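Local coordinates for response regulator aspartate phosphatase I (Bacillus subtilis subsp. subtilis, PDB 4I1A), which dephosphorylates the sporulation phosphotransferase Spo0F and activates excision and transfer of the mobile element ICEBs1 by inactivating its repressor ImmR, at residues A[289-292]-A[293-297]. Numbering follows the deposited sequence.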
loop_
_atom_site.group_PDB
_atom_site.type_symbol
_atom_site.label_atom_id
_atom_site.label_comp_id
_atom_site.label_asym_id
_atom_site.label_seq_id
_atom_site.Cartn_x
_atom_site.Cartn_y
_atom_site.Cartn_z
ATOM N N GLY A 289 7.698 17.165 1.521
ATOM C CA GLY A 289 6.684 16.292 0.948
ATOM C C GLY A 289 5.471 17.045 0.444
ATOM O O GLY A 289 4.979 16.806 -0.658
ATOM N N ARG A 290 4.991 17.961 1.270
ATOM C CA ARG A 290 3.892 18.847 0.916
ATOM C C ARG A 290 4.170 19.601 -0.379
ATOM O O ARG A 290 3.250 19.885 -1.145
ATOM C CB ARG A 290 3.668 19.829 2.062
ATOM C CG ARG A 290 2.584 20.841 1.854
ATOM C CD ARG A 290 3.112 22.179 2.293
ATOM N NE ARG A 290 2.282 22.805 3.306
ATOM C CZ ARG A 290 2.695 23.799 4.079
ATOM N NH1 ARG A 290 3.932 24.262 3.950
ATOM N NH2 ARG A 290 1.874 24.328 4.982
ATOM N N PHE A 291 5.442 19.910 -0.631
ATOM C CA PHE A 291 5.822 20.611 -1.857
ATOM C C PHE A 291 5.824 19.666 -3.059
ATOM O O PHE A 291 5.280 19.983 -4.123
ATOM C CB PHE A 291 7.190 21.285 -1.696
ATOM C CG PHE A 291 7.823 21.706 -3.000
ATOM C CD1 PHE A 291 7.257 22.708 -3.778
ATOM C CD2 PHE A 291 8.994 21.107 -3.442
ATOM C CE1 PHE A 291 7.840 23.100 -4.975
ATOM C CE2 PHE A 291 9.583 21.491 -4.636
ATOM C CZ PHE A 291 9.004 22.491 -5.403
ATOM N N ILE A 292 6.439 18.503 -2.882
ATOM C CA ILE A 292 6.459 17.495 -3.925
ATOM C C ILE A 292 5.044 17.047 -4.292
ATOM O O ILE A 292 4.749 16.818 -5.463
ATOM C CB ILE A 292 7.375 16.311 -3.544
ATOM C CG1 ILE A 292 8.824 16.816 -3.478
ATOM C CG2 ILE A 292 7.244 15.161 -4.553
ATOM C CD1 ILE A 292 9.877 15.732 -3.426
ATOM N N ALA A 293 4.166 16.964 -3.297
ATOM C CA ALA A 293 2.768 16.601 -3.528
ATOM C C ALA A 293 2.042 17.649 -4.360
ATOM O O ALA A 293 1.281 17.316 -5.269
ATOM C CB ALA A 293 2.047 16.399 -2.211
ATOM N N ASP A 294 2.277 18.918 -4.046
ATOM C CA ASP A 294 1.601 20.001 -4.746
ATOM C C ASP A 294 2.046 20.119 -6.203
ATOM O O ASP A 294 1.224 20.333 -7.092
ATOM C CB ASP A 294 1.792 21.336 -4.011
ATOM C CG ASP A 294 0.562 21.748 -3.201
ATOM O OD1 ASP A 294 -0.393 22.291 -3.804
ATOM O OD2 ASP A 294 0.546 21.536 -1.965
ATOM N N LYS A 295 3.340 19.968 -6.454
ATOM C CA LYS A 295 3.860 20.227 -7.795
ATOM C C LYS A 295 3.726 19.019 -8.725
ATOM O O LYS A 295 3.926 19.123 -9.935
ATOM C CB LYS A 295 5.302 20.764 -7.749
ATOM C CG LYS A 295 6.399 19.714 -7.787
ATOM C CD LYS A 295 7.750 20.389 -7.963
ATOM C CE LYS A 295 8.864 19.397 -8.236
ATOM N NZ LYS A 295 9.931 20.011 -9.093
ATOM N N SER A 296 3.368 17.879 -8.150
ATOM C CA SER A 296 3.052 16.691 -8.926
ATOM C C SER A 296 1.533 16.576 -9.085
ATOM O O SER A 296 1.032 15.610 -9.664
ATOM C CB SER A 296 3.595 15.453 -8.215
ATOM O OG SER A 296 2.966 15.281 -6.952
ATOM N N ASP A 297 0.812 17.571 -8.565
ATOM C CA ASP A 297 -0.652 17.578 -8.553
ATOM C C ASP A 297 -1.190 16.329 -7.867
ATOM O O ASP A 297 -2.230 15.784 -8.240
ATOM C CB ASP A 297 -1.233 17.713 -9.964
ATOM C CG ASP A 297 -2.717 18.022 -9.950
ATOM O OD1 ASP A 297 -3.160 18.734 -9.024
ATOM O OD2 ASP A 297 -3.441 17.543 -10.848
#
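A293 N, D294 N and K295 N reach back four residues to the carbonyls of G289, R290 and F291, at 2.8 Å for A293 N to G289 O, so the chain is still alpha-helical here; at S296 N the bond to I292 O is weak. At that end the S296 hydroxyl folds back over the helix: with OG set between its own backbone N and carbonyl carbon (chi1 63°), it lies 2.8 Å from I292 O and 3.1 Å from A293 O. Its single proton can serve either carbonyl. D297 then turns to positive phi, and D297 N bonds to D294 O, 3.2 Å away, as part of the Schellman motif that ends the helix.

On the outer side, the F291 ring leans along the helix to meet the aliphatic part of K295. CZ of F291 sits 3.5 Å from CD of K295, and the approach is oblique. The ring gets there because CG is anti to the backbone N (chi1 164°). On another side, R290 NE and D294 OD2 stay 5.7 Å apart, too far for a salt bridge, and the R290 guanidinium has a long, weak ion pair with E309 of helix 299-313. Residues 289-297 lie in the predicted fifth tetratricopeptide repeat, and I292 packs across onto L262, T263 and L266 of helix 261-275.

The chemistry divides the work: the all-carbon side chains of I292 and A293 meet helix 261-275, while at the C-terminal end, where the helix has no further turn to do so, D297 N bonds to D294 O and the S296 hydroxyl can give its one proton to I292 O or A293 O.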